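Local coordinates for Ro sixty-related protein, RSR (Deinococcus radiodurans, PDB 2NVO) that binds several small RNAs that accumulate during recovery from ultraviolet irradiation and contributes to the resistance of the bacterium to that radiation, at residues Gly147-Leu152 against Leu188-Pro193; Asn159-Ala164 against Trp182-Ala187; Gln445-Ala450 against Asp458-Tyr463; Leu407-Gly410 against Gln414-Pro417; Leu323-Gly328 against Pro341-Ala346. All blocks are in the same frame, centred on the assembly; numbering follows the deposited sequence.

Interaction 1. Residues Gly147-Leu152 against Leu188-Pro193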
# COMPACT_ATOMS: atom_id res chain seq x y z
N GLY A 147 10.44 9.30 26.23
CA GLY A 147 10.04 9.97 27.45
C GLY A 147 8.95 9.25 28.21
O GLY A 147 8.32 8.34 27.68
N GLY A 148 8.73 9.67 29.46
CA GLY A 148 7.71 9.09 30.31
C GLY A 148 6.36 9.79 30.23
O GLY A 148 6.13 10.62 29.35
N TRP A 149 5.46 9.46 31.15
CA TRP A 149 4.09 9.94 31.07
C TRP A 149 3.86 11.23 31.87
O TRP A 149 3.20 11.23 32.91
CB TRP A 149 3.11 8.85 31.51
CG TRP A 149 2.88 7.76 30.49
CD1 TRP A 149 3.74 6.75 30.16
CD2 TRP A 149 1.72 7.59 29.66
NE1 TRP A 149 3.18 5.96 29.18
CE2 TRP A 149 1.95 6.45 28.85
CE3 TRP A 149 0.51 8.28 29.52
CZ2 TRP A 149 1.01 6.00 27.92
CZ3 TRP A 149 -0.41 7.83 28.60
CH2 TRP A 149 -0.16 6.69 27.81
N GLY A 150 4.40 12.34 31.37
CA GLY A 150 4.13 13.64 31.95
C GLY A 150 2.73 14.09 31.61
O GLY A 150 1.98 13.37 30.95
N ARG A 151 2.36 15.28 32.06
CA ARG A 151 1.02 15.81 31.87
C ARG A 151 0.60 15.89 30.40
O ARG A 151 -0.53 15.55 30.05
CB ARG A 151 0.89 17.18 32.53
N LEU A 152 1.52 16.36 29.56
CA LEU A 152 1.23 16.48 28.13
C LEU A 152 0.89 15.11 27.54
O LEU A 152 -0.01 15.00 26.72
CB LEU A 152 2.41 17.08 27.37
CG LEU A 152 2.46 18.60 27.28
CD1 LEU A 152 3.23 19.01 26.04
CD2 LEU A 152 1.05 19.20 27.25
N LEU A 188 -5.13 3.15 28.26
CA LEU A 188 -6.25 3.67 29.02
C LEU A 188 -5.91 3.79 30.51
O LEU A 188 -6.34 4.73 31.18
CB LEU A 188 -7.50 2.82 28.79
CG LEU A 188 -8.17 2.97 27.41
CD1 LEU A 188 -9.27 1.93 27.19
CD2 LEU A 188 -8.72 4.39 27.22
N ARG A 189 -5.13 2.85 31.02
CA ARG A 189 -4.73 2.84 32.43
C ARG A 189 -3.76 3.97 32.74
O ARG A 189 -3.68 4.43 33.88
CB ARG A 189 -4.09 1.50 32.79
CG ARG A 189 -5.03 0.32 32.70
CD ARG A 189 -4.43 -0.93 33.35
NE ARG A 189 -5.28 -2.08 33.08
CZ ARG A 189 -5.03 -2.97 32.13
NH1 ARG A 189 -3.94 -2.85 31.37
NH2 ARG A 189 -5.87 -3.99 31.94
N LYS A 190 -3.00 4.38 31.74
CA LYS A 190 -2.01 5.42 31.90
C LYS A 190 -2.66 6.79 31.70
O LYS A 190 -2.33 7.74 32.40
CB LYS A 190 -0.87 5.23 30.89
CG LYS A 190 0.09 4.06 31.19
CD LYS A 190 1.38 4.55 31.83
CE LYS A 190 2.39 3.40 31.97
NZ LYS A 190 3.78 3.87 32.27
N ALA A 191 -3.60 6.86 30.76
CA ALA A 191 -4.18 8.13 30.31
C ALA A 191 -5.49 8.53 31.00
O ALA A 191 -5.81 9.72 31.07
CB ALA A 191 -4.40 8.11 28.80
N HIS A 192 -6.26 7.55 31.46
CA HIS A 192 -7.53 7.76 32.17
C HIS A 192 -8.49 8.72 31.47
O HIS A 192 -8.86 9.75 32.05
CB HIS A 192 -7.28 8.31 33.58
CG HIS A 192 -6.24 7.55 34.35
ND1 HIS A 192 -6.49 6.31 34.90
CD2 HIS A 192 -4.96 7.86 34.66
CE1 HIS A 192 -5.40 5.89 35.52
NE2 HIS A 192 -4.46 6.81 35.38
N PRO A 193 -8.92 8.40 30.24
CA PRO A 193 -9.88 9.31 29.59
C PRO A 193 -11.23 9.32 30.31
O PRO A 193 -11.66 8.30 30.87
CB PRO A 193 -10.07 8.71 28.19
CG PRO A 193 -9.04 7.62 28.06
CD PRO A 193 -8.67 7.19 29.45

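Interaction 2. Residues Asn159-Ala164 against Trp182-Ala187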
# COMPACT_ATOMS: atom_id res chain seq x y z
N ASN A 159 -6.88 12.58 25.15
CA ASN A 159 -7.62 13.36 24.17
C ASN A 159 -8.01 12.53 22.94
O ASN A 159 -9.07 12.73 22.34
CB ASN A 159 -6.84 14.61 23.77
CG ASN A 159 -7.60 15.50 22.81
OD1 ASN A 159 -8.76 15.86 23.03
ND2 ASN A 159 -6.94 15.86 21.72
N VAL A 160 -7.16 11.57 22.59
CA VAL A 160 -7.45 10.67 21.49
C VAL A 160 -8.75 9.89 21.73
O VAL A 160 -9.60 9.81 20.85
CB VAL A 160 -6.28 9.68 21.22
CG1 VAL A 160 -6.70 8.66 20.18
CG2 VAL A 160 -5.07 10.45 20.75
N TYR A 161 -8.90 9.33 22.93
CA TYR A 161 -10.09 8.55 23.25
C TYR A 161 -11.32 9.42 23.47
O TYR A 161 -12.43 9.06 23.11
CB TYR A 161 -9.85 7.68 24.48
CG TYR A 161 -8.77 6.63 24.27
CD1 TYR A 161 -9.03 5.47 23.55
CD2 TYR A 161 -7.50 6.81 24.80
CE1 TYR A 161 -8.04 4.50 23.36
CE2 TYR A 161 -6.51 5.86 24.62
CZ TYR A 161 -6.78 4.71 23.89
OH TYR A 161 -5.79 3.77 23.72
N GLU A 162 -11.11 10.59 24.07
CA GLU A 162 -12.22 11.49 24.38
C GLU A 162 -12.80 12.15 23.13
O GLU A 162 -13.92 12.67 23.15
CB GLU A 162 -11.76 12.54 25.39
CG GLU A 162 -11.51 11.96 26.77
CD GLU A 162 -10.74 12.90 27.67
OE1 GLU A 162 -10.34 13.98 27.18
OE2 GLU A 162 -10.54 12.57 28.86
N THR A 163 -12.04 12.12 22.04
CA THR A 163 -12.45 12.74 20.78
C THR A 163 -13.19 11.75 19.87
O THR A 163 -13.89 12.15 18.93
CB THR A 163 -11.23 13.32 20.03
OG1 THR A 163 -10.70 14.41 20.78
CG2 THR A 163 -11.62 13.80 18.65
N ALA A 164 -13.05 10.47 20.16
CA ALA A 164 -13.61 9.43 19.30
C ALA A 164 -15.06 9.09 19.66
O ALA A 164 -15.38 8.91 20.83
CB ALA A 164 -12.75 8.16 19.37
N TRP A 182 2.03 -2.90 23.25
CA TRP A 182 0.96 -1.97 23.64
C TRP A 182 -0.47 -2.47 23.37
O TRP A 182 -0.76 -2.99 22.29
CB TRP A 182 1.17 -0.63 22.94
CG TRP A 182 2.21 0.18 23.60
CD1 TRP A 182 3.53 0.27 23.24
CD2 TRP A 182 2.04 1.00 24.76
NE1 TRP A 182 4.19 1.11 24.10
CE2 TRP A 182 3.30 1.56 25.05
CE3 TRP A 182 0.96 1.31 25.58
CZ2 TRP A 182 3.50 2.43 26.13
CZ3 TRP A 182 1.16 2.17 26.65
CH2 TRP A 182 2.42 2.72 26.91
N SER A 183 -1.35 -2.29 24.35
CA SER A 183 -2.77 -2.57 24.17
C SER A 183 -3.57 -1.31 24.49
O SER A 183 -3.06 -0.40 25.12
CB SER A 183 -3.21 -3.71 25.10
OG SER A 183 -3.31 -3.27 26.45
N GLN A 184 -4.83 -1.27 24.05
CA GLN A 184 -5.71 -0.16 24.42
C GLN A 184 -5.83 -0.09 25.94
O GLN A 184 -5.82 1.00 26.53
CB GLN A 184 -7.10 -0.32 23.79
CG GLN A 184 -7.07 -0.55 22.28
CD GLN A 184 -6.61 0.66 21.50
OE1 GLN A 184 -6.14 0.55 20.37
NE2 GLN A 184 -6.75 1.84 22.10
N ALA A 185 -5.94 -1.25 26.58
CA ALA A 185 -5.99 -1.33 28.04
C ALA A 185 -4.81 -0.63 28.71
O ALA A 185 -5.01 0.14 29.65
CB ALA A 185 -6.07 -2.78 28.49
N ASP A 186 -3.59 -0.89 28.23
CA ASP A 186 -2.39 -0.22 28.76
C ASP A 186 -2.51 1.29 28.69
O ASP A 186 -2.31 2.00 29.68
CB ASP A 186 -1.15 -0.61 27.95
CG ASP A 186 -0.80 -2.07 28.07
OD1 ASP A 186 -1.23 -2.72 29.04
OD2 ASP A 186 -0.08 -2.55 27.18
N ALA A 187 -2.81 1.78 27.49
CA ALA A 187 -2.91 3.21 27.26
C ALA A 187 -3.99 3.84 28.14
O ALA A 187 -3.81 4.92 28.68
CB ALA A 187 -3.20 3.49 25.79

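Interaction 3. Residues Gln445-Ala450 against Asp458-Tyr463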
# COMPACT_ATOMS: atom_id res chain seq x y z
N GLN A 445 21.59 4.18 -20.34
CA GLN A 445 21.45 4.11 -21.78
C GLN A 445 20.15 4.70 -22.40
O GLN A 445 20.20 5.31 -23.48
CB GLN A 445 21.68 2.66 -22.23
CG GLN A 445 21.61 2.46 -23.72
CD GLN A 445 22.05 1.07 -24.13
OE1 GLN A 445 21.97 0.12 -23.35
NE2 GLN A 445 22.52 0.95 -25.37
N PRO A 446 19.00 4.53 -21.73
CA PRO A 446 17.78 5.16 -22.26
C PRO A 446 17.92 6.67 -22.29
O PRO A 446 17.40 7.32 -23.20
CB PRO A 446 16.70 4.78 -21.23
CG PRO A 446 17.22 3.53 -20.54
CD PRO A 446 18.74 3.75 -20.50
N ILE A 447 18.62 7.22 -21.29
CA ILE A 447 18.79 8.66 -21.18
C ILE A 447 19.79 9.18 -22.21
O ILE A 447 19.58 10.24 -22.80
CB ILE A 447 19.24 9.05 -19.77
CG1 ILE A 447 18.27 8.47 -18.74
CG2 ILE A 447 19.32 10.58 -19.63
CD1 ILE A 447 18.85 8.40 -17.37
N LEU A 448 20.88 8.45 -22.39
CA LEU A 448 21.83 8.77 -23.44
C LEU A 448 21.13 8.69 -24.80
O LEU A 448 21.28 9.58 -25.65
CB LEU A 448 23.03 7.82 -23.38
CG LEU A 448 23.89 7.79 -22.12
CD1 LEU A 448 24.87 6.63 -22.21
CD2 LEU A 448 24.67 9.11 -21.90
N TRP A 449 20.36 7.63 -25.02
CA TRP A 449 19.68 7.43 -26.29
C TRP A 449 18.72 8.57 -26.60
O TRP A 449 18.71 9.07 -27.72
CB TRP A 449 18.92 6.11 -26.30
CG TRP A 449 18.16 5.84 -27.58
CD1 TRP A 449 18.65 5.29 -28.73
CD2 TRP A 449 16.76 6.08 -27.81
NE1 TRP A 449 17.66 5.18 -29.67
CE2 TRP A 449 16.49 5.67 -29.14
CE3 TRP A 449 15.72 6.63 -27.04
CZ2 TRP A 449 15.22 5.78 -29.71
CZ3 TRP A 449 14.45 6.74 -27.61
CH2 TRP A 449 14.21 6.31 -28.94
N ALA A 450 17.90 8.96 -25.63
CA ALA A 450 16.91 10.00 -25.85
C ALA A 450 17.57 11.33 -26.23
O ALA A 450 17.07 12.07 -27.08
CB ALA A 450 16.01 10.19 -24.63
N ASP A 458 10.11 13.49 -19.98
CA ASP A 458 10.07 13.97 -18.61
C ASP A 458 10.50 12.89 -17.61
O ASP A 458 11.23 13.17 -16.65
CB ASP A 458 8.64 14.39 -18.25
CG ASP A 458 8.13 15.52 -19.11
OD1 ASP A 458 8.88 16.50 -19.27
OD2 ASP A 458 6.99 15.41 -19.61
N THR A 459 10.03 11.66 -17.83
CA THR A 459 10.22 10.58 -16.85
C THR A 459 10.77 9.33 -17.51
O THR A 459 10.14 8.79 -18.41
CB THR A 459 8.87 10.21 -16.23
OG1 THR A 459 8.17 11.41 -15.85
CG2 THR A 459 9.07 9.31 -15.00
N PHE A 460 11.96 8.91 -17.12
CA PHE A 460 12.53 7.65 -17.63
C PHE A 460 12.21 6.57 -16.60
O PHE A 460 12.36 6.82 -15.41
CB PHE A 460 14.05 7.78 -17.76
CG PHE A 460 14.50 8.68 -18.90
CD1 PHE A 460 14.74 8.17 -20.16
CD2 PHE A 460 14.67 10.04 -18.69
CE1 PHE A 460 15.16 9.01 -21.19
CE2 PHE A 460 15.10 10.89 -19.71
CZ PHE A 460 15.33 10.37 -20.96
N VAL A 461 11.73 5.41 -17.03
CA VAL A 461 11.49 4.31 -16.09
C VAL A 461 12.13 3.04 -16.62
O VAL A 461 11.87 2.63 -17.75
CB VAL A 461 9.98 4.02 -15.86
CG1 VAL A 461 9.83 2.94 -14.77
CG2 VAL A 461 9.25 5.28 -15.44
N VAL A 462 12.99 2.43 -15.82
CA VAL A 462 13.63 1.19 -16.21
C VAL A 462 13.00 0.05 -15.43
O VAL A 462 12.88 0.14 -14.22
CB VAL A 462 15.15 1.23 -15.92
CG1 VAL A 462 15.78 -0.20 -16.11
CG2 VAL A 462 15.82 2.27 -16.82
N TYR A 463 12.63 -1.01 -16.12
CA TYR A 463 12.09 -2.18 -15.45
C TYR A 463 13.07 -3.35 -15.62
O TYR A 463 13.42 -3.72 -16.74
CB TYR A 463 10.72 -2.55 -16.02
CG TYR A 463 9.61 -1.67 -15.49
CD1 TYR A 463 9.09 -1.89 -14.22
CD2 TYR A 463 9.07 -0.63 -16.26
CE1 TYR A 463 8.06 -1.09 -13.71
CE2 TYR A 463 8.04 0.18 -15.76
CZ TYR A 463 7.53 -0.07 -14.49
OH TYR A 463 6.52 0.71 -13.98

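Interaction 4. Residues Leu407-Gly410 against Gln414-Pro417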
# COMPACT_ATOMS: atom_id res chain seq x y z
N LEU A 407 6.76 5.81 -24.63
CA LEU A 407 7.36 5.03 -25.68
C LEU A 407 8.06 3.92 -24.91
O LEU A 407 8.66 4.21 -23.89
CB LEU A 407 8.38 5.90 -26.42
CG LEU A 407 9.40 5.20 -27.32
CD1 LEU A 407 8.73 4.51 -28.47
CD2 LEU A 407 10.40 6.23 -27.85
N THR A 408 7.98 2.68 -25.39
CA THR A 408 8.70 1.57 -24.74
C THR A 408 9.87 1.08 -25.58
O THR A 408 9.74 0.79 -26.77
CB THR A 408 7.80 0.37 -24.44
OG1 THR A 408 7.52 -0.32 -25.67
CG2 THR A 408 6.50 0.83 -23.79
N MET A 409 11.04 1.03 -24.94
CA MET A 409 12.25 0.56 -25.55
C MET A 409 12.68 -0.70 -24.78
O MET A 409 12.19 -0.96 -23.69
CB MET A 409 13.35 1.62 -25.42
CG MET A 409 12.95 3.00 -25.95
SD MET A 409 12.84 2.95 -27.75
CE MET A 409 14.58 2.84 -28.16
N GLY A 410 13.62 -1.44 -25.36
CA GLY A 410 14.12 -2.66 -24.75
C GLY A 410 15.63 -2.76 -24.91
O GLY A 410 16.19 -2.23 -25.89
N GLN A 414 20.17 -4.53 -29.82
CA GLN A 414 20.57 -3.19 -29.47
C GLN A 414 19.39 -2.51 -28.80
O GLN A 414 18.29 -3.07 -28.74
CB GLN A 414 21.01 -2.41 -30.71
CG GLN A 414 20.33 -2.84 -31.97
CD GLN A 414 21.30 -2.87 -33.13
OE1 GLN A 414 22.49 -2.55 -32.97
NE2 GLN A 414 20.82 -3.28 -34.30
N PHE A 415 19.62 -1.31 -28.29
CA PHE A 415 18.58 -0.55 -27.61
C PHE A 415 17.58 -0.08 -28.62
O PHE A 415 17.89 0.74 -29.49
CB PHE A 415 19.18 0.62 -26.84
CG PHE A 415 18.23 1.25 -25.89
CD1 PHE A 415 17.93 0.63 -24.68
CD2 PHE A 415 17.61 2.46 -26.19
CE1 PHE A 415 17.04 1.20 -23.79
CE2 PHE A 415 16.73 3.05 -25.31
CZ PHE A 415 16.44 2.42 -24.10
N ARG A 416 16.37 -0.60 -28.55
CA ARG A 416 15.43 -0.38 -29.63
C ARG A 416 14.01 -0.36 -29.11
O ARG A 416 13.76 -0.78 -27.98
CB ARG A 416 15.56 -1.48 -30.68
CG ARG A 416 15.14 -2.84 -30.16
CD ARG A 416 14.79 -3.78 -31.29
NE ARG A 416 14.68 -5.16 -30.84
CZ ARG A 416 13.56 -5.72 -30.41
NH1 ARG A 416 12.43 -5.02 -30.37
NH2 ARG A 416 13.57 -6.99 -30.02
N PRO A 417 13.08 0.14 -29.93
CA PRO A 417 11.66 0.18 -29.58
C PRO A 417 11.11 -1.23 -29.53
O PRO A 417 11.57 -2.09 -30.29
CB PRO A 417 11.03 0.92 -30.77
CG PRO A 417 12.14 1.66 -31.40
CD PRO A 417 13.35 0.80 -31.21

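Interaction 5. Residues Leu323-Gly328 against Pro341-Ala346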
# COMPACT_ATOMS: atom_id res chain seq x y z
N LEU A 323 -4.24 -14.08 -10.68
CA LEU A 323 -3.14 -15.03 -10.54
C LEU A 323 -3.29 -15.81 -9.24
O LEU A 323 -3.16 -17.01 -9.24
CB LEU A 323 -1.78 -14.31 -10.59
CG LEU A 323 -1.45 -13.62 -11.92
CD1 LEU A 323 -0.24 -12.66 -11.82
CD2 LEU A 323 -1.24 -14.63 -13.03
N VAL A 324 -3.56 -15.12 -8.15
CA VAL A 324 -3.73 -15.77 -6.84
C VAL A 324 -4.86 -16.79 -6.89
O VAL A 324 -4.72 -17.95 -6.46
CB VAL A 324 -4.04 -14.75 -5.73
CG1 VAL A 324 -4.48 -15.47 -4.44
CG2 VAL A 324 -2.82 -13.89 -5.45
N TYR A 325 -5.99 -16.37 -7.46
CA TYR A 325 -7.16 -17.22 -7.55
C TYR A 325 -6.94 -18.41 -8.47
O TYR A 325 -7.37 -19.52 -8.16
CB TYR A 325 -8.38 -16.39 -8.02
CG TYR A 325 -9.63 -17.20 -8.24
CD1 TYR A 325 -10.23 -17.89 -7.19
CD2 TYR A 325 -10.21 -17.28 -9.50
CE1 TYR A 325 -11.38 -18.65 -7.41
CE2 TYR A 325 -11.35 -18.03 -9.72
CZ TYR A 325 -11.93 -18.71 -8.67
OH TYR A 325 -13.06 -19.45 -8.90
N ALA A 326 -6.27 -18.20 -9.59
CA ALA A 326 -6.14 -19.26 -10.59
C ALA A 326 -5.26 -20.41 -10.11
O ALA A 326 -5.26 -21.48 -10.71
CB ALA A 326 -5.64 -18.71 -11.92
N GLN A 327 -4.52 -20.18 -9.03
CA GLN A 327 -3.64 -21.20 -8.48
C GLN A 327 -4.43 -22.35 -7.87
O GLN A 327 -4.01 -23.52 -7.94
CB GLN A 327 -2.72 -20.60 -7.40
CG GLN A 327 -1.55 -19.85 -7.97
CD GLN A 327 -0.62 -20.76 -8.72
OE1 GLN A 327 -0.41 -21.91 -8.33
NE2 GLN A 327 -0.06 -20.27 -9.82
N GLY A 328 -5.58 -22.02 -7.28
CA GLY A 328 -6.44 -23.03 -6.68
C GLY A 328 -5.83 -23.59 -5.41
O GLY A 328 -6.25 -24.63 -4.91
N PRO A 341 -13.42 -20.94 -14.27
CA PRO A 341 -12.83 -20.30 -15.45
C PRO A 341 -13.45 -18.95 -15.79
O PRO A 341 -12.72 -18.00 -16.04
CB PRO A 341 -13.10 -21.32 -16.56
CG PRO A 341 -13.13 -22.63 -15.85
CD PRO A 341 -13.81 -22.33 -14.54
N ARG A 342 -14.78 -18.87 -15.80
CA ARG A 342 -15.41 -17.61 -16.19
C ARG A 342 -15.16 -16.49 -15.17
O ARG A 342 -15.32 -15.32 -15.49
CB ARG A 342 -16.91 -17.81 -16.49
CG ARG A 342 -17.18 -18.42 -17.87
CD ARG A 342 -18.66 -18.74 -18.12
NE ARG A 342 -19.45 -17.52 -18.21
CZ ARG A 342 -20.24 -17.07 -17.24
NH1 ARG A 342 -20.36 -17.76 -16.12
NH2 ARG A 342 -20.91 -15.94 -17.41
N VAL A 343 -14.79 -16.85 -13.94
CA VAL A 343 -14.41 -15.85 -12.94
C VAL A 343 -13.00 -15.36 -13.27
O VAL A 343 -12.74 -14.16 -13.25
CB VAL A 343 -14.46 -16.41 -11.49
CG1 VAL A 343 -13.86 -15.42 -10.50
CG2 VAL A 343 -15.90 -16.74 -11.08
N VAL A 344 -12.10 -16.29 -13.57
CA VAL A 344 -10.78 -15.93 -14.07
C VAL A 344 -10.92 -14.99 -15.26
O VAL A 344 -10.22 -13.98 -15.35
CB VAL A 344 -9.98 -17.17 -14.49
CG1 VAL A 344 -8.76 -16.75 -15.32
CG2 VAL A 344 -9.57 -17.95 -13.26
N ASP A 345 -11.84 -15.32 -16.16
CA ASP A 345 -12.13 -14.49 -17.32
C ASP A 345 -12.58 -13.09 -16.94
O ASP A 345 -12.20 -12.11 -17.58
CB ASP A 345 -13.24 -15.12 -18.17
CG ASP A 345 -12.74 -16.17 -19.13
OD1 ASP A 345 -11.51 -16.22 -19.40
OD2 ASP A 345 -13.58 -16.95 -19.63
N ALA A 346 -13.44 -12.99 -15.94
CA ALA A 346 -13.99 -11.70 -15.55
C ALA A 346 -12.89 -10.81 -14.97
O ALA A 346 -12.92 -9.58 -15.08
CB ALA A 346 -15.08 -11.89 -14.54

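Interaction 1. Residues Gly147-Leu152 against Leu188-Pro193
Lys190 lays its aliphatic chain across one face of the Trp149 indole, and this is the greater part of the contact. The CB of Lys190 stands 3.3 Å from the centroid of the six-membered ring of Trp149 and only 6° off the ring normal, a CH-pi contact. Farther along, CD of Lys190 comes within 3.5 Å of NE1 of Trp149, above the five-membered ring. The bend that carries the chain from one ring to the other lies at chi2 of Lys190 (-101°), away from the usual staggered values. The ammonium group ends near the pyrrole side, NZ of Lys190 being 3.6 Å from CD1 of Trp149. A lysine suits this place because its methylenes can cover an aromatic surface while its charge stays at the exposed end. Next in the helix, CB of Ala191 touches CZ3 of Trp149 at 4.0 Å.

The indole projects from an inverse gamma turn centred on Trp149, closed by a weak bond from Gly150 N to Gly148 O, and Gly150 then serves as N-cap of helix 151-163. Lys111 donates to Gly148 O, tying the turn to another helix. Val157 and Trp182 also pack on Trp149. On the partner side, helix 184-191 is finishing: His192 N still bonds Leu188 O at 2.8 Å, but His192 itself adopts positive phi. Both segments fall in the region that probably binds RNA, as in related Ro proteins. Joining a helix start to a helix end, the contact rests on dispersion and CH-pi contact from the lysine methylenes, without a charge pair between the segments.

Interaction 2. Residues Asn159-Ala164 against Trp182-Ala187
This is a small, buried contact in which one tyrosine reaches from the last turns of helix 151-163 to the first turn of helix 184-191. Tyr161 is the reaching residue: CG stands beside the backbone N (chi1 -64°), which sends the long ring across the gap to Ala187 and Gln184. The methyl of Ala187 meets the ring at its edge, CB lying 3.3 Å from OH of Tyr161; a side chain this short lets the phenol end come close to the helix. Gln184 folds at chi2 to bring the amide end of its side chain to the phenol OH. The amide plane is nearly perpendicular to the ring, at 84°.

Such helix-to-helix packing builds the horseshoe of HEAT-like repeats in the TROVE domain, and both segments belong to the part that probably binds RNA. Leu136 and Leu140 of helix 133-143 close over the neighbourhood of Tyr161 and Ala187, while Pro193 lies against Tyr161.

The receiving helix is started by a capping box. Asp186 N donates to OG of Ser183, the N-cap, at 3.0 Å with an angle of 164°, and Ser183 N donates back to OD2 of Asp186 at 3.1 Å, from above the carboxylate plane. Serine and aspartate suit these positions because their short side chains can accept from backbone N-H groups at the helix start, which have no preceding turn to supply a carbonyl. At the other helix, the hydroxyl OG1 of Thr163 donates to Asn159 O at 2.8 Å, sharing that carbonyl with the weak backbone bond from Thr163 N.

Interaction 3. Residues Gln445-Ala450 against Asp458-Tyr463
A CH-pi contact lies at the heart of this helix-on-sheet packing: CG1 of Ile447 sits 3.7 Å from the centroid of the Phe460 ring, over its centre and 8° off the normal. The isoleucine has CG1 beside its backbone N (chi1 -54°), which lays that branch over the ring.

Apolar contacts fill in around it. Ala450, nearly one helical turn on from Ile447, meets the ring in its plane, CB being 3.7 Å from Phe460 CE1. The short methyl lets the helix backbone come close to the ring, with CA of Ile447 3.6 Å from CE1 of Phe460. Pro446 brings its CB to 4.1 Å from CD1 of Phe460, and its CG to 4.2 Å from CG2 of Val462, the next residue on this face of the strand. Three helix side chains thus meet the one ring, while Val461 points from the strand toward the other side of the sheet.

Helix and strand axes approach to 9.3 Å at an angle of 140° between their directions, so the chain broadly doubles back between them. Leu366 of the neighbouring strand and Pro490 also touch Phe460, and Ala478 and Leu479 of helix 475-486 reach Ile447. A helix laid on a largely parallel sheet is the Rossmann-like architecture of the VWFA-like domain, and Val462 lies about 4 Å from Thr441, side chain to side chain, a residue probably belonging to the MIDAS-like metal site.

Interaction 4. Residues Leu407-Gly410 against Gln414-Pro417
Gly410 and Arg416 form an antiparallel hydrogen-bonded pair in the beta hairpin that ends the VWFA-like sheet. Gly410 N donates to Arg416 O at 2.7 Å, and Arg416 N returns a bond to Gly410 O at 3.1 Å. That carbonyl has a second, softer partner in CA of Phe415, a CA-H...O contact between Phe415 CA and Gly410 O at 3.4 Å. The next pair, Met409 with Pro417, is non-hydrogen-bonded, a position where proline's lack of an N-H costs no bond to the partner strand.

The arginine stays within its own strand and turn: NH1 of Arg416 gives a bond to O of Pro417 at 3.1 Å. Its NH2 makes a salt bridge with Glu413 of the turn, so the charge is engaged within the hairpin.

Packing occupies the side facing helix 445-452. Phe415 has CG opposite its backbone N (chi1 -167°), which brings the ring against Met409, and CZ of Phe415 touches Met409 CB at 3.5 Å. The sulfur makes an oblique Met-aromatic contact, SD of Met409 being 5.4 Å from the Phe415 ring centroid. Trp449 meets the same ring edge-to-face. Bent at chi2 and chi3, the flexible methionine brings CE of Met409 to 3.9 Å from CD of Pro417.

Interaction 5. Residues Leu323-Gly328 against Pro341-Ala346
A first torsion of 176° sets CG of Tyr325 opposite its backbone N, and the ring is thereby carried off helix 315-326 onto two valines of helix 341-354. Val344 keeps CG2 beside its own backbone N, the branch that turns to the ring. Both valines touch the ring obliquely, at neighbouring carbons: CG1 of Val343 lies 3.7 Å from Tyr325 CE2, and CG2 of Val344 lies 3.9 Å from Tyr325 CD2. As whole side chains they differ, Val343 standing at about a right angle to the tyrosine and Val344 at a slant. The same CG2 of Val344 also reaches CB of Ala326, at 4.2 Å. Branched, compact valines suit a seam where two successive helix residues must both touch one ring, and alanine keeps the approach of the helices short, with CA of Ala326 and CA of Val344 6.7 Å apart.

Beyond the seam, the tyrosine has further partners. Its OH is hydrogen-bonded to Val340 N just before the second helix, and its ring meets that of Trp337 with planes nearly parallel. Trp337 NE1 also bonds to Tyr325 O, which accepts from Gly328 N at 3.2 Å as the chain leaves the helix. Gly328 turns away with a positive phi of 72°, a value glycine takes easily. Leu302 of helix 292-302 packs on Val343, and Leu323 touches Val383 and Leu386 of the VWFA-like region. Two consecutive helices joined by a loop and packed side by side are the usual construction of the TROVE helical horseshoe, here where it meets the VWFA-like domain that closes the ring.

In the fold
Interactions 1 and 2 both join helix 151-163 and its approach to helix 184-191: interaction 2 is buried between them, whereas interaction 1, 10 Å away between centres, reaches the surface with a lysine. Interactions 3 and 4 form a second neighbouring pair on one sheet, linked where Trp449 and Pro446 pack on Met409 and Phe415. Interaction 3 is wholly buried and apolar; interaction 4, at the sheet edge, alone has backbone bonds across its segments. Interaction 5, partly buried, belongs to the TROVE helices like the first pair but lies nearer the VWFA-like domain, its closest atoms about 14 Å from those of interaction 3.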